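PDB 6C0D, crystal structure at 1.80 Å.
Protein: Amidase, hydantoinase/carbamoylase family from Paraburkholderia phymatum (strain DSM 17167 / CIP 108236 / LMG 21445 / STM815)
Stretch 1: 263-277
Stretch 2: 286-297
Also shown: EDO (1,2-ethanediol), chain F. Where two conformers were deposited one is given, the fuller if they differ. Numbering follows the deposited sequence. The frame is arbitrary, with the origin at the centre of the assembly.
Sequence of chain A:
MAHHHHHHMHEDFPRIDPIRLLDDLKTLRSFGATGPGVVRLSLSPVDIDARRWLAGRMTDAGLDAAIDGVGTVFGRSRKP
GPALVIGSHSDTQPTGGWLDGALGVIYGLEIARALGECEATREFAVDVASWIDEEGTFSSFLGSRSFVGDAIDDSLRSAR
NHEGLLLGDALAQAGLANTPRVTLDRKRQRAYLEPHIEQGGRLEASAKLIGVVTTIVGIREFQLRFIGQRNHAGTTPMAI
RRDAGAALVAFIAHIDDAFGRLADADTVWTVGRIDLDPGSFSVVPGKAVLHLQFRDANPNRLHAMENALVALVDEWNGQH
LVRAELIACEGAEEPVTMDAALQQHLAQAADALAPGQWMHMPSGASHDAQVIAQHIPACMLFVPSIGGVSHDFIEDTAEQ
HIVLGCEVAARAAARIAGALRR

Stretch 1 (263-277) ADADTVWTVGRIDLD
Stretch 2 (286-297) GKAVLHLQFRDA

The strongest side-chain bond between the stretches lies at the start of the first: Thr 267 OG1 donates to Asp 296 OD1 at 2.7 Å. Thr 267 (chi1 m) closes a type I beta turn begun by Asp 264, with Thr 267 N bonded to Asp 264 O at 3.2 Å. The same hydroxyl accepts from Asp 264 N at 3.0 Å, while Asp 264 (chi1 p) turns its carboxylate back so that Asp 266 N reaches Asp 264 OD1 at 2.9 Å. Asp 264 OD1 and Asp 296 OD1 stand 4.3 Å apart, like charges bridged by water 1, which donates to each at 2.7 Å. The CA-to-CB bond of Asp 296 points sideways, but with chi1 t and chi2 73° the carboxylate comes nearer the first stretch, within reach of the Thr 267 hydroxyl.

From here the chains run as extended strands, 268-277 and 287-296, antiparallel at 165° with axes 4.6 Å apart at closest. The register pairs Val 268 with Arg 295, Thr 270 with Gln 293, Asp 275 with Val 289 and Asp 277 with Lys 287, at CA-CA separations of 5.2 to 5.4 Å. Val 268 N donates to Arg 295 O at 3.2 Å and 177°, and Arg 295 N to Val 268 O at 3.0 Å. Thr 270 N to Gln 293 O measures 2.9 Å, and Gln 293 N to Thr 270 O 3.0 Å; Asp 275 N to Val 289 O and Val 289 N to Asp 275 O repeat these lengths.

Regularity breaks at Gly 272, whose phi/psi of -90/-17 departs from the extended form and adds one residue to the first strand. His 291 O therefore accepts from Gly 272 N (3.1 Å, 140°), whereas His 291 N donates to Arg 273 O (3.0 Å); Arg 273 N is buried without a partner. Beyond it, Asp 277 N meets Lys 287 O at 2.9 Å, and a weak bond from Gly 286 N to Asp 277 O (3.0 Å, 130°) ends the ladder.

The face bearing Thr 270, Arg 273, Asp 275, Gln 293 and His 291 is largely polar. Arg 273, extended with chi1 to chi3 t, forms a salt bridge from NE to Asp 275 OD2 at 2.8 Å. Its methylene CD lies over the His 291 ring (chi1 m), 4.0 Å from the centroid and 17° off the normal, a CH-pi contact. Water 4 donates to Asp 275 OD2 (2.8 Å) and Val 289 O (2.9 Å). Water 3 accepts from Thr 270 OG1 (2.8 Å) and donates to Gln 293 OE1 (2.9 Å), which also receives Arg 295 NE at 2.9 Å.

The other face is apolar. Trp 269 and Phe 294, both chi1 p, touch CB to CB at 3.6 Å, and their rings lead away. Val 271 (t) places CG2 4.1 Å from Leu 292 CD1, Ile 274 CG1 lies 4.2 Å from Leu 290 CB, and Leu 276 CD2 lies 3.7 Å from the small Ala 288 CB. Together the stretches bury 886 Å².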

# COMPACT_ATOMS: atom_id res chain seq x y z
N ALA A 263 16.83 3.74 21.91
CA ALA A 263 17.68 2.85 21.15
C ALA A 263 19.16 3.01 21.52
O ALA A 263 19.60 4.07 21.97
CB ALA A 263 17.53 3.13 19.65
N ASP A 264 19.93 1.94 21.30
CA ASP A 264 21.37 2.09 21.10
C ASP A 264 21.66 1.78 19.63
O ASP A 264 20.73 1.63 18.82
CB ASP A 264 22.18 1.24 22.09
CG ASP A 264 22.09 -0.26 21.84
OD1 ASP A 264 21.54 -0.72 20.81
OD2 ASP A 264 22.59 -1.00 22.71
N ALA A 265 22.94 1.66 19.27
CA ALA A 265 23.27 1.52 17.85
C ALA A 265 22.77 0.21 17.25
O ALA A 265 22.65 0.12 16.02
CB ALA A 265 24.78 1.64 17.63
N ASP A 266 22.45 -0.78 18.08
CA ASP A 266 22.02 -2.08 17.59
C ASP A 266 20.50 -2.23 17.49
O ASP A 266 20.03 -3.13 16.79
CB ASP A 266 22.57 -3.22 18.47
CG ASP A 266 24.09 -3.37 18.39
OD1 ASP A 266 24.70 -2.83 17.45
OD2 ASP A 266 24.66 -4.06 19.26
N THR A 267 19.74 -1.39 18.18
CA THR A 267 18.28 -1.49 18.12
C THR A 267 17.80 -1.33 16.68
O THR A 267 18.33 -0.49 15.95
CB THR A 267 17.66 -0.40 18.99
OG1 THR A 267 18.30 -0.41 20.28
CG2 THR A 267 16.14 -0.59 19.16
N VAL A 268 16.80 -2.13 16.25
CA VAL A 268 16.21 -1.95 14.92
C VAL A 268 14.70 -1.83 15.00
O VAL A 268 14.05 -2.43 15.86
CB VAL A 268 16.59 -3.07 13.93
CG1 VAL A 268 18.11 -3.02 13.61
CG2 VAL A 268 16.16 -4.47 14.42
N TRP A 269 14.14 -1.05 14.07
CA TRP A 269 12.69 -1.03 13.90
C TRP A 269 12.39 -0.66 12.45
O TRP A 269 13.17 0.05 11.80
CB TRP A 269 11.99 -0.07 14.87
CG TRP A 269 12.27 1.41 14.70
CD1 TRP A 269 11.49 2.35 14.02
CD2 TRP A 269 13.38 2.13 15.24
NE1 TRP A 269 12.07 3.59 14.12
CE2 TRP A 269 13.22 3.49 14.87
CE3 TRP A 269 14.50 1.75 16.00
CZ2 TRP A 269 14.14 4.47 15.23
CZ3 TRP A 269 15.42 2.74 16.37
CH2 TRP A 269 15.24 4.07 15.98
N THR A 270 11.26 -1.16 11.96
CA THR A 270 10.98 -1.16 10.53
C THR A 270 9.49 -1.06 10.28
O THR A 270 8.73 -1.85 10.83
CB THR A 270 11.49 -2.45 9.86
OG1 THR A 270 12.79 -2.78 10.36
CG2 THR A 270 11.55 -2.29 8.33
N VAL A 271 9.09 -0.13 9.42
CA VAL A 271 7.74 -0.10 8.88
C VAL A 271 7.81 -0.83 7.54
O VAL A 271 8.29 -0.28 6.54
CB VAL A 271 7.21 1.32 8.73
CG1 VAL A 271 5.87 1.32 7.97
CG2 VAL A 271 7.05 1.98 10.12
N GLY A 272 7.32 -2.07 7.51
CA GLY A 272 7.48 -2.87 6.32
C GLY A 272 6.36 -2.74 5.32
O GLY A 272 6.51 -3.10 4.15
N ARG A 273 5.22 -2.22 5.76
CA ARG A 273 4.06 -2.12 4.89
C ARG A 273 3.19 -0.96 5.32
O ARG A 273 3.05 -0.69 6.52
CB ARG A 273 3.24 -3.42 4.93
CG ARG A 273 2.18 -3.51 3.85
CD ARG A 273 1.35 -4.80 3.97
NE ARG A 273 0.42 -4.91 2.85
CZ ARG A 273 0.68 -5.57 1.72
NH1 ARG A 273 1.84 -6.20 1.57
NH2 ARG A 273 -0.22 -5.61 0.75
N ILE A 274 2.60 -0.28 4.34
CA ILE A 274 1.61 0.78 4.54
C ILE A 274 0.50 0.60 3.50
O ILE A 274 0.80 0.43 2.32
CB ILE A 274 2.24 2.19 4.40
CG1 ILE A 274 3.24 2.46 5.53
CG2 ILE A 274 1.16 3.30 4.35
CD1 ILE A 274 4.07 3.75 5.28
N ASP A 275 -0.76 0.64 3.94
CA ASP A 275 -1.90 0.49 3.04
C ASP A 275 -2.91 1.59 3.35
O ASP A 275 -3.32 1.75 4.51
CB ASP A 275 -2.59 -0.88 3.18
CG ASP A 275 -1.67 -2.05 2.82
OD1 ASP A 275 -1.20 -2.11 1.66
OD2 ASP A 275 -1.42 -2.92 3.69
N LEU A 276 -3.29 2.37 2.33
CA LEU A 276 -4.33 3.37 2.46
C LEU A 276 -5.59 2.88 1.76
O LEU A 276 -5.52 2.26 0.68
CB LEU A 276 -3.92 4.73 1.85
CG LEU A 276 -2.55 5.31 2.22
CD1 LEU A 276 -2.41 6.77 1.73
CD2 LEU A 276 -2.22 5.19 3.70
N ASP A 277 -6.74 3.15 2.37
CA ASP A 277 -8.02 2.72 1.85
C ASP A 277 -8.86 3.95 1.51
O ASP A 277 -9.10 4.79 2.39
CB ASP A 277 -8.75 1.83 2.86
CG ASP A 277 -10.09 1.37 2.36
OD1 ASP A 277 -11.11 1.97 2.77
OD2 ASP A 277 -10.11 0.43 1.54
N GLY A 286 -10.06 7.03 4.21
CA GLY A 286 -10.80 6.93 5.46
C GLY A 286 -10.23 5.93 6.45
O GLY A 286 -10.58 5.94 7.64
N LYS A 287 -9.36 5.04 5.97
CA LYS A 287 -8.67 4.07 6.80
C LYS A 287 -7.26 3.89 6.29
O LYS A 287 -6.99 4.07 5.10
CB LYS A 287 -9.37 2.70 6.82
CG LYS A 287 -10.78 2.72 7.42
CD LYS A 287 -11.40 1.32 7.40
CE LYS A 287 -12.81 1.33 8.00
NZ LYS A 287 -13.51 0.01 7.87
N ALA A 288 -6.36 3.49 7.19
CA ALA A 288 -4.96 3.28 6.85
C ALA A 288 -4.37 2.32 7.88
O ALA A 288 -4.76 2.34 9.05
CB ALA A 288 -4.17 4.59 6.83
N VAL A 289 -3.41 1.50 7.45
CA VAL A 289 -2.78 0.54 8.35
C VAL A 289 -1.29 0.45 8.01
O VAL A 289 -0.90 0.49 6.84
CB VAL A 289 -3.46 -0.85 8.28
CG1 VAL A 289 -3.39 -1.40 6.87
CG2 VAL A 289 -2.82 -1.83 9.28
N LEU A 290 -0.46 0.36 9.05
CA LEU A 290 0.95 0.08 8.85
C LEU A 290 1.30 -1.19 9.61
O LEU A 290 0.64 -1.54 10.59
CB LEU A 290 1.86 1.25 9.30
CG LEU A 290 1.97 1.65 10.79
CD1 LEU A 290 2.86 0.68 11.62
CD2 LEU A 290 2.54 3.05 10.89
N HIS A 291 2.34 -1.86 9.14
CA HIS A 291 2.94 -2.98 9.85
C HIS A 291 4.27 -2.53 10.42
O HIS A 291 5.09 -1.94 9.70
CB HIS A 291 3.12 -4.18 8.91
CG HIS A 291 1.82 -4.70 8.36
ND1 HIS A 291 1.71 -5.96 7.80
CD2 HIS A 291 0.60 -4.14 8.28
CE1 HIS A 291 0.46 -6.15 7.42
NE2 HIS A 291 -0.24 -5.07 7.70
N LEU A 292 4.48 -2.78 11.72
CA LEU A 292 5.66 -2.34 12.45
C LEU A 292 6.34 -3.56 13.07
O LEU A 292 5.66 -4.40 13.68
CB LEU A 292 5.30 -1.35 13.56
CG LEU A 292 6.43 -0.89 14.48
CD1 LEU A 292 7.37 0.05 13.70
CD2 LEU A 292 5.88 -0.19 15.71
N GLN A 293 7.65 -3.64 12.93
CA GLN A 293 8.44 -4.67 13.60
C GLN A 293 9.54 -3.97 14.37
O GLN A 293 10.04 -2.94 13.92
CB GLN A 293 9.05 -5.65 12.59
CG GLN A 293 9.84 -6.80 13.22
CD GLN A 293 10.49 -7.65 12.15
OE1 GLN A 293 11.62 -7.40 11.75
NE2 GLN A 293 9.75 -8.64 11.65
N PHE A 294 9.93 -4.52 15.52
CA PHE A 294 11.17 -4.03 16.12
C PHE A 294 11.84 -5.16 16.88
O PHE A 294 11.21 -6.15 17.27
CB PHE A 294 10.96 -2.78 17.02
CG PHE A 294 9.91 -2.92 18.10
CD1 PHE A 294 8.59 -2.57 17.85
CD2 PHE A 294 10.27 -3.32 19.40
CE1 PHE A 294 7.62 -2.64 18.86
CE2 PHE A 294 9.30 -3.40 20.42
CZ PHE A 294 7.98 -3.06 20.14
N ARG A 295 13.16 -5.02 17.03
CA ARG A 295 13.99 -6.07 17.62
C ARG A 295 15.07 -5.44 18.48
O ARG A 295 15.58 -4.37 18.16
CB ARG A 295 14.68 -6.95 16.56
CG ARG A 295 13.74 -7.46 15.46
CD ARG A 295 14.44 -8.50 14.58
NE ARG A 295 13.68 -8.73 13.34
CZ ARG A 295 13.72 -9.86 12.64
NH1 ARG A 295 14.48 -10.87 13.04
NH2 ARG A 295 12.98 -9.98 11.54
N ASP A 296 15.44 -6.15 19.55
CA ASP A 296 16.54 -5.69 20.38
C ASP A 296 17.03 -6.86 21.23
O ASP A 296 16.27 -7.77 21.55
CB ASP A 296 16.11 -4.53 21.28
CG ASP A 296 17.29 -3.74 21.81
OD1 ASP A 296 17.90 -2.99 21.00
OD2 ASP A 296 17.65 -3.90 23.00
N ALA A 297 18.31 -6.81 21.59
CA ALA A 297 18.88 -7.86 22.44
C ALA A 297 18.60 -7.65 23.92
O ALA A 297 18.81 -8.58 24.71
CB ALA A 297 20.40 -7.91 22.23
C1 EDO F . 21.02 -6.60 14.70
O1 EDO F . 19.65 -6.50 15.16
C2 EDO F . 21.48 -5.34 13.95
O2 EDO F . 21.90 -4.33 14.87
O HOH W 1 20.56 -3.20 21.29
O HOH W 2 18.78 -5.34 17.51
O HOH W 3 12.78 -4.80 12.31
O HOH W 4 -0.10 -2.15 5.99
O HOH W 5 -2.40 -4.74 5.10
O HOH W 6 -11.97 4.46 3.62